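Local coordinates for protein nisin leader peptide-processing serine protease NisP (Lactococcus lactis subsp. lactis, PDB 4MZD) that probably acts as a subtilisin-like serine endopeptidase that removes the leader peptide from the precursor of the lantibiotic nisin, at residues A189-A194 against K229-Y234; A312-N317 against L333-F338. All blocks are in the same frame, centred on the assembly; numbering follows the deposited sequence. Where two conformers were deposited one is given.

Contact 1: A189-A194 against K229-Y234; sequences AIRRAA and KSAINY
Arg-191 NH2 reaches across to Ser-230 OG at 2.7 Å, a short but bent hydrogen bond and so a weak one. The serine oxygen sits at the edge of the guanidinium, in its plane, while Ala-231 CA lies over one face of the same group. An extended chain from CG to NE, with CG turned anti to the carbonyl carbon (chi1 -66°), carries the guanidinium over to the other helix. Tyr-234 crosses this chain at about a right angle: its CB is 3.7 Å from Arg-191 NH1, and its CD2 lies alongside Arg-191 CG. The ring plane is 35° from that of the guanidinium. The phenol OH is tied to Asp-195, a little further along the arginine's helix. On the buried side, Ile-190 CG2 touches Ala-231 O at 3.6 Å, and its CD1 meets Ile-232 CG1 at 4.4 Å; Ile-190 also rests on Ile-99 and Ile-203 of the sheet below. The axes of 189-194 and 229-234 run nearly parallel, 8° apart, and come within 8.7 Å. Side-by-side helices 183-195 and 222-238, packed against parallel strands with polar residues outward, are characteristic of the alpha/beta subtilase fold.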
ATOM      1  N   ALA A 189      -4.362   2.681  14.033  1.00  8.98           N
ATOM      2  CA  ALA A 189      -3.406   3.448  13.239  1.00  8.86           C
ATOM      3  C   ALA A 189      -4.096   4.409  12.279  1.00  8.35           C
ATOM      4  O   ALA A 189      -3.634   5.537  12.092  1.00  8.57           O
ATOM      5  CB  ALA A 189      -2.472   2.516  12.478  1.00  9.20           C
ATOM      6  N   ILE A 190      -5.195   3.968  11.668  1.00  8.44           N
ATOM      7  CA  ILE A 190      -5.948   4.835  10.768  1.00  8.91           C
ATOM      8  C   ILE A 190      -6.462   6.058  11.522  1.00  9.23           C
ATOM      9  O   ILE A 190      -6.321   7.193  11.065  1.00  9.39           O
ATOM     10  CB  ILE A 190      -7.124   4.075  10.118  1.00  9.40           C
ATOM     11  CG1 ILE A 190      -6.601   3.025   9.128  1.00  9.83           C
ATOM     12  CG2 ILE A 190      -8.076   5.051   9.435  1.00 10.73           C
ATOM     13  CD1 ILE A 190      -7.656   2.000   8.707  1.00 11.79           C
ATOM     14  N   ARG A 191      -7.049   5.824  12.690  1.00 10.03           N
ATOM     15  CA  ARG A 191      -7.565   6.925  13.499  1.00 10.54           C
ATOM     16  C   ARG A 191      -6.453   7.886  13.906  1.00 10.16           C
ATOM     17  O   ARG A 191      -6.618   9.107  13.838  1.00 10.27           O
ATOM     18  CB  ARG A 191      -8.268   6.389  14.743  1.00 11.75           C
ATOM     19  CG  ARG A 191      -9.516   5.598  14.438  1.00 13.45           C
ATOM     20  CD  ARG A 191     -10.120   5.041  15.713  1.00 15.45           C
ATOM     21  NE  ARG A 191     -11.259   4.178  15.435  1.00 17.23           N
ATOM     22  CZ  ARG A 191     -12.511   4.610  15.326  1.00 17.37           C
ATOM     23  NH1 ARG A 191     -12.787   5.902  15.480  1.00 17.99           N
ATOM     24  NH2 ARG A 191     -13.485   3.747  15.061  1.00 16.47           N
ATOM     25  N   ARG A 192      -5.324   7.331  14.331  0.56  9.42           N
ATOM     26  CA  ARG A 192      -4.193   8.140  14.779  0.56  9.78           C
ATOM     27  C   ARG A 192      -3.603   8.963  13.635  0.56  9.18           C
ATOM     28  O   ARG A 192      -3.268  10.136  13.808  0.56  9.49           O
ATOM     29  CB  ARG A 192      -3.117   7.244  15.396  0.56 11.20           C
ATOM     30  CG  ARG A 192      -1.972   7.988  16.063  0.56 13.21           C
ATOM     31  CD  ARG A 192      -2.447   8.747  17.297  0.56 14.37           C
ATOM     32  NE  ARG A 192      -2.667  10.162  17.023  0.56 14.95           N
ATOM     33  CZ  ARG A 192      -3.252  10.999  17.873  0.56 15.30           C
ATOM     34  NH1 ARG A 192      -3.700  10.553  19.040  0.56 16.46           N
ATOM     35  NH2 ARG A 192      -3.403  12.276  17.553  0.56 15.45           N
ATOM     36  N   ALA A 193      -3.471   8.346  12.467  1.00  8.61           N
ATOM     37  CA  ALA A 193      -2.950   9.051  11.305  1.00  8.72           C
ATOM     38  C   ALA A 193      -3.866  10.209  10.917  1.00  9.06           C
ATOM     39  O   ALA A 193      -3.389  11.276  10.546  1.00  9.47           O
ATOM     40  CB  ALA A 193      -2.763   8.094  10.144  1.00  9.05           C
ATOM     41  N   ALA A 194      -5.178   9.998  10.999  1.00  9.06           N
ATOM     42  CA  ALA A 194      -6.136  11.057  10.700  1.00  9.91           C
ATOM     43  C   ALA A 194      -6.075  12.158  11.756  1.00  9.84           C
ATOM     44  O   ALA A 194      -6.096  13.349  11.429  1.00 10.97           O
ATOM     45  CB  ALA A 194      -7.538  10.488  10.596  1.00 10.76           C
ATOM     46  N   LYS A 229     -14.612  -0.317   9.075  1.00 10.61           N
ATOM     47  CA  LYS A 229     -15.550   0.666   8.552  1.00 11.09           C
ATOM     48  C   LYS A 229     -15.605   1.891   9.457  1.00 11.31           C
ATOM     49  O   LYS A 229     -15.600   3.022   8.983  1.00 11.77           O
ATOM     50  CB  LYS A 229     -16.945   0.068   8.384  1.00 12.67           C
ATOM     51  CG  LYS A 229     -17.874   0.970   7.588  1.00 14.60           C
ATOM     52  CD  LYS A 229     -19.328   0.641   7.839  1.00 17.33           C
ATOM     53  CE  LYS A 229     -19.677  -0.736   7.344  1.00 18.00           C
ATOM     54  NZ  LYS A 229     -21.156  -0.893   7.384  1.00 18.04           N
ATOM     55  N   SER A 230     -15.656   1.658  10.763  1.00 11.33           N
ATOM     56  CA  SER A 230     -15.707   2.753  11.719  1.00 11.85           C
ATOM     57  C   SER A 230     -14.455   3.631  11.634  1.00 11.47           C
ATOM     58  O   SER A 230     -14.538   4.860  11.678  1.00 11.83           O
ATOM     59  CB  SER A 230     -15.870   2.200  13.136  1.00 12.97           C
ATOM     60  OG  SER A 230     -15.974   3.249  14.076  1.00 15.09           O
ATOM     61  N   ALA A 231     -13.293   2.998  11.515  1.00 11.26           N
ATOM     62  CA  ALA A 231     -12.045   3.746  11.434  1.00 11.32           C
ATOM     63  C   ALA A 231     -11.966   4.565  10.146  1.00 11.04           C
ATOM     64  O   ALA A 231     -11.527   5.722  10.154  1.00 11.69           O
ATOM     65  CB  ALA A 231     -10.848   2.805  11.556  1.00 12.02           C
ATOM     66  N   ILE A 232     -12.394   3.966   9.044  0.56 11.13           N
ATOM     67  CA  ILE A 232     -12.392   4.645   7.756  0.56 11.66           C
ATOM     68  C   ILE A 232     -13.395   5.796   7.715  0.56 11.89           C
ATOM     69  O   ILE A 232     -13.107   6.860   7.162  0.56 12.87           O
ATOM     70  CB  ILE A 232     -12.644   3.644   6.620  0.56 12.64           C
ATOM     71  CG1 ILE A 232     -11.419   2.747   6.460  0.56 13.35           C
ATOM     72  CG2 ILE A 232     -12.964   4.361   5.314  0.56 13.74           C
ATOM     73  CD1 ILE A 232     -11.694   1.488   5.708  0.56 14.34           C
ATOM     74  N   ASN A 233     -14.566   5.591   8.310  1.00 11.90           N
ATOM     75  CA  ASN A 233     -15.547   6.662   8.416  1.00 13.39           C
ATOM     76  C   ASN A 233     -15.002   7.818   9.234  1.00 13.02           C
ATOM     77  O   ASN A 233     -15.239   8.976   8.916  1.00 13.31           O
ATOM     78  CB  ASN A 233     -16.850   6.150   9.028  1.00 15.49           C
ATOM     79  CG  ASN A 233     -17.682   5.362   8.040  1.00 18.39           C
ATOM     80  OD1 ASN A 233     -17.520   5.498   6.828  1.00 20.63           O
ATOM     81  ND2 ASN A 233     -18.587   4.539   8.552  1.00 19.04           N
ATOM     82  N   TYR A 234     -14.262   7.495  10.285  1.00 12.67           N
ATOM     83  CA  TYR A 234     -13.653   8.524  11.108  1.00 13.15           C
ATOM     84  C   TYR A 234     -12.607   9.304  10.319  1.00 12.67           C
ATOM     85  O   TYR A 234     -12.573  10.532  10.355  1.00 13.59           O
ATOM     86  CB  TYR A 234     -13.029   7.910  12.352  1.00 13.41           C
ATOM     87  CG  TYR A 234     -12.411   8.940  13.253  1.00 14.36           C
ATOM     88  CD1 TYR A 234     -13.210   9.763  14.037  1.00 16.03           C
ATOM     89  CD2 TYR A 234     -11.030   9.107  13.311  1.00 14.57           C
ATOM     90  CE1 TYR A 234     -12.659  10.716  14.854  1.00 16.65           C
ATOM     91  CE2 TYR A 234     -10.465  10.062  14.139  1.00 15.21           C
ATOM     92  CZ  TYR A 234     -11.292  10.865  14.911  1.00 16.10           C
ATOM     93  OH  TYR A 234     -10.775  11.829  15.744  1.00 17.34           O
TER

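Contact 2: A312-N317 against L333-F338; sequences AGTTAN and LKDWLF
An ST turn leading into helix 316-328, preceded by Gly-313, packs against 333-338 in this buried contact, close to the predicted charge-relay serine: the side chain of Ala-312 is about 7 Å from that of Ser-353. Gly-313 brings its CA to 3.0 Å from Asp-335 O; its positive phi (94°) and this tight approach both suit a residue without a side chain. The same carbonyl accepts the backbone N of Thr-314 at 2.9 Å. In the ST turn, Thr-314 OG1 takes the N-H of Ala-316 and also bonds to Asp-299. With OG1 anti to the backbone N, the methyl CG2 is left to press on Asp-335 CG at 3.5 Å. The carboxylate then meets the amide of Asn-317: ND2 donates to Asp-335 OD2 at 2.8 Å on its syn side, almost straight at 164°, the two flat groups only 24° apart. A water also donates to OD2, at 2.7 Å, and to Thr-314 O, and accepts weakly from Asn-317 N, so the buried carboxylate is linked to the first turn of the helix by an amide and a water. The N-H groups at the start of helix 316-328 may favour its charged form. Trp-336 turns its ring edge to Thr-314 O, 3.1 Å from NE1 in a weak, bent bond, while Thr-315 CG2 approaches the ring obliquely. Leu-337 CD2 lies against the backbone carbonyl of Ala-312. The segment 312-317 thus leads from strand 308-311 into helix 316-328, and 333-338 runs from helix 332-335 into strand 337-340, which pairs with strand 346-349; Trp-336 meets Phe-326 of helix 316-328 and Tyr-350 just beyond strand 346-349.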
ATOM      1  N   ALA A 312       3.864  -2.567  -9.996  1.00  7.73           N
ATOM      2  CA  ALA A 312       4.133  -3.473  -8.887  1.00  7.73           C
ATOM      3  C   ALA A 312       5.124  -4.568  -9.269  1.00  7.36           C
ATOM      4  O   ALA A 312       5.613  -5.280  -8.400  1.00  8.14           O
ATOM      5  CB  ALA A 312       2.843  -4.110  -8.401  1.00  8.45           C
ATOM      6  N   GLY A 313       5.379  -4.729 -10.568  1.00  7.56           N
ATOM      7  CA  GLY A 313       6.281  -5.758 -11.053  1.00  8.15           C
ATOM      8  C   GLY A 313       5.578  -7.045 -11.453  1.00  8.33           C
ATOM      9  O   GLY A 313       4.360  -7.079 -11.677  1.00  8.91           O
ATOM     10  N   THR A 314       6.365  -8.111 -11.563  1.00  8.70           N
ATOM     11  CA  THR A 314       5.848  -9.401 -11.987  1.00  8.75           C
ATOM     12  C   THR A 314       6.685 -10.530 -11.419  1.00  8.48           C
ATOM     13  O   THR A 314       7.907 -10.402 -11.254  1.00  8.47           O
ATOM     14  CB  THR A 314       5.828  -9.516 -13.525  1.00  9.62           C
ATOM     15  OG1 THR A 314       5.318 -10.799 -13.893  1.00  9.71           O
ATOM     16  CG2 THR A 314       7.216  -9.375 -14.118  1.00 10.76           C
ATOM     17  N   THR A 315       6.021 -11.644 -11.129  1.00  8.48           N
ATOM     18  CA  THR A 315       6.714 -12.878 -10.771  1.00  8.68           C
ATOM     19  C   THR A 315       6.611 -13.940 -11.869  1.00  8.79           C
ATOM     20  O   THR A 315       6.996 -15.089 -11.666  1.00  9.31           O
ATOM     21  CB  THR A 315       6.247 -13.461  -9.408  1.00  9.51           C
ATOM     22  OG1 THR A 315       4.815 -13.489  -9.340  1.00 10.40           O
ATOM     23  CG2 THR A 315       6.766 -12.618  -8.260  1.00 10.82           C
ATOM     24  N   ALA A 316       6.124 -13.555 -13.041  1.00  8.57           N
ATOM     25  CA  ALA A 316       5.899 -14.540 -14.098  1.00  8.88           C
ATOM     26  C   ALA A 316       7.189 -15.219 -14.546  1.00  8.79           C
ATOM     27  O   ALA A 316       7.220 -16.434 -14.748  1.00  9.40           O
ATOM     28  CB  ALA A 316       5.195 -13.901 -15.271  1.00 10.56           C
ATOM     29  N   ASN A 317       8.254 -14.441 -14.711  1.00  8.63           N
ATOM     30  CA  ASN A 317       9.522 -15.018 -15.139  1.00  9.03           C
ATOM     31  C   ASN A 317      10.241 -15.731 -14.010  1.00  9.18           C
ATOM     32  O   ASN A 317      10.854 -16.771 -14.219  1.00  9.90           O
ATOM     33  CB  ASN A 317      10.402 -13.968 -15.802  1.00  9.34           C
ATOM     34  CG  ASN A 317       9.747 -13.387 -17.023  1.00 10.60           C
ATOM     35  OD1 ASN A 317       9.273 -14.128 -17.884  1.00 12.06           O
ATOM     36  ND2 ASN A 317       9.672 -12.066 -17.094  1.00 12.12           N
ATOM     37  N   LEU A 333      15.829  -6.931 -13.251  1.00  9.62           N
ATOM     38  CA  LEU A 333      16.046  -5.526 -13.588  1.00  9.80           C
ATOM     39  C   LEU A 333      14.798  -4.863 -14.149  1.00  9.62           C
ATOM     40  O   LEU A 333      14.568  -3.668 -13.936  1.00 11.60           O
ATOM     41  CB  LEU A 333      17.190  -5.385 -14.591  1.00 11.09           C
ATOM     42  CG  LEU A 333      18.569  -5.797 -14.086  1.00 12.13           C
ATOM     43  CD1 LEU A 333      19.525  -5.996 -15.248  1.00 13.34           C
ATOM     44  CD2 LEU A 333      19.111  -4.751 -13.119  1.00 13.06           C
ATOM     45  N   LYS A 334      14.005  -5.634 -14.885  1.00  9.44           N
ATOM     46  CA  LYS A 334      12.769  -5.122 -15.459  1.00 10.28           C
ATOM     47  C   LYS A 334      11.521  -5.639 -14.753  1.00  8.24           C
ATOM     48  O   LYS A 334      10.464  -5.027 -14.858  1.00  9.31           O
ATOM     49  CB  LYS A 334      12.690  -5.452 -16.948  1.00 13.63           C
ATOM     50  CG  LYS A 334      13.779  -4.796 -17.771  1.00 18.01           C
ATOM     51  CD  LYS A 334      13.532  -4.958 -19.262  1.00 21.60           C
ATOM     52  CE  LYS A 334      13.257  -6.403 -19.636  1.00 24.33           C
ATOM     53  NZ  LYS A 334      11.829  -6.780 -19.436  1.00 26.03           N
ATOM     54  N   ASP A 335      11.641  -6.760 -14.045  1.00  8.42           N
ATOM     55  CA  ASP A 335      10.474  -7.421 -13.461  1.00  8.14           C
ATOM     56  C   ASP A 335      10.166  -6.951 -12.049  1.00  8.00           C
ATOM     57  O   ASP A 335       9.004  -6.941 -11.630  1.00  7.88           O
ATOM     58  CB  ASP A 335      10.682  -8.933 -13.395  1.00  8.46           C
ATOM     59  CG  ASP A 335      10.603  -9.613 -14.744  1.00  8.93           C
ATOM     60  OD1 ASP A 335      10.489  -8.930 -15.784  1.00  9.87           O
ATOM     61  OD2 ASP A 335      10.697 -10.857 -14.743  1.00  9.94           O
ATOM     62  N   TRP A 336      11.212  -6.624 -11.293  1.00  7.93           N
ATOM     63  CA  TRP A 336      11.054  -6.181  -9.917  1.00  7.87           C
ATOM     64  C   TRP A 336      11.456  -4.719  -9.842  1.00  7.92           C
ATOM     65  O   TRP A 336      12.029  -4.177 -10.792  1.00  9.24           O
ATOM     66  CB  TRP A 336      11.859  -7.056  -8.955  1.00  8.03           C
ATOM     67  CG  TRP A 336      11.315  -8.454  -8.815  1.00  7.98           C
ATOM     68  CD1 TRP A 336      10.225  -8.986  -9.453  1.00  8.35           C
ATOM     69  CD2 TRP A 336      11.838  -9.490  -7.977  1.00  9.68           C
ATOM     70  NE1 TRP A 336      10.047 -10.290  -9.062  1.00  9.01           N
ATOM     71  CE2 TRP A 336      11.022 -10.624  -8.160  1.00  9.60           C
ATOM     72  CE3 TRP A 336      12.915  -9.569  -7.085  1.00 11.30           C
ATOM     73  CZ2 TRP A 336      11.251 -11.823  -7.486  1.00 11.46           C
ATOM     74  CZ3 TRP A 336      13.144 -10.762  -6.419  1.00 13.20           C
ATOM     75  CH2 TRP A 336      12.311 -11.874  -6.624  1.00 12.94           C
ATOM     76  N   LEU A 337      11.134  -4.073  -8.735  1.00  8.35           N
ATOM     77  CA  LEU A 337      11.408  -2.654  -8.650  1.00  9.60           C
ATOM     78  C   LEU A 337      12.379  -2.331  -7.519  1.00  8.11           C
ATOM     79  O   LEU A 337      12.437  -2.985  -6.477  1.00  8.62           O
ATOM     80  CB  LEU A 337      10.131  -1.827  -8.616  1.00 12.44           C
ATOM     81  CG  LEU A 337       9.248  -2.087  -7.412  1.00 12.77           C
ATOM     82  CD1 LEU A 337       9.472  -1.021  -6.369  1.00 12.03           C
ATOM     83  CD2 LEU A 337       7.775  -2.100  -7.818  1.00 14.29           C
ATOM     84  N   PHE A 338      13.170  -1.308  -7.773  1.00  7.77           N
ATOM     85  CA  PHE A 338      14.305  -0.956  -6.942  1.00  7.84           C
ATOM     86  C   PHE A 338      13.873   0.111  -5.945  1.00  7.31           C
ATOM     87  O   PHE A 338      13.396   1.172  -6.335  1.00  8.54           O
ATOM     88  CB  PHE A 338      15.378  -0.408  -7.880  1.00  8.80           C
ATOM     89  CG  PHE A 338      16.734  -0.272  -7.271  1.00  9.97           C
ATOM     90  CD1 PHE A 338      17.503  -1.381  -6.981  1.00 12.90           C
ATOM     91  CD2 PHE A 338      17.262   0.982  -7.045  1.00 12.31           C
ATOM     92  CE1 PHE A 338      18.778  -1.230  -6.451  1.00 14.41           C
ATOM     93  CE2 PHE A 338      18.526   1.139  -6.514  1.00 13.70           C
ATOM     94  CZ  PHE A 338      19.290   0.034  -6.230  1.00 13.67           C
TER
HETATM   95  O   HOH W   1       9.256 -12.291 -12.922  1.00  8.73           O

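Both segments of contact 1 precede those of contact 2 along the chain. Their centres lie 33 Å apart, with nearest atoms about 21 Å apart, on opposite sides of the chain's centre, yet both belong to the subtilase part of the chain. The large mixed beta-sheet connects them: helices 183-195 and 222-238 of contact 1 flank strand 200-210 in sequence, and strand 308-311, which leads into contact 2, belongs to the same beta-sheet. Contact 2 also borders the separate hairpin 337-340/346-349. The two thus lie in different parts of the domain: helices packed on the beta-sheet, and a loop region near the predicted catalytic Ser-353, which follows that hairpin.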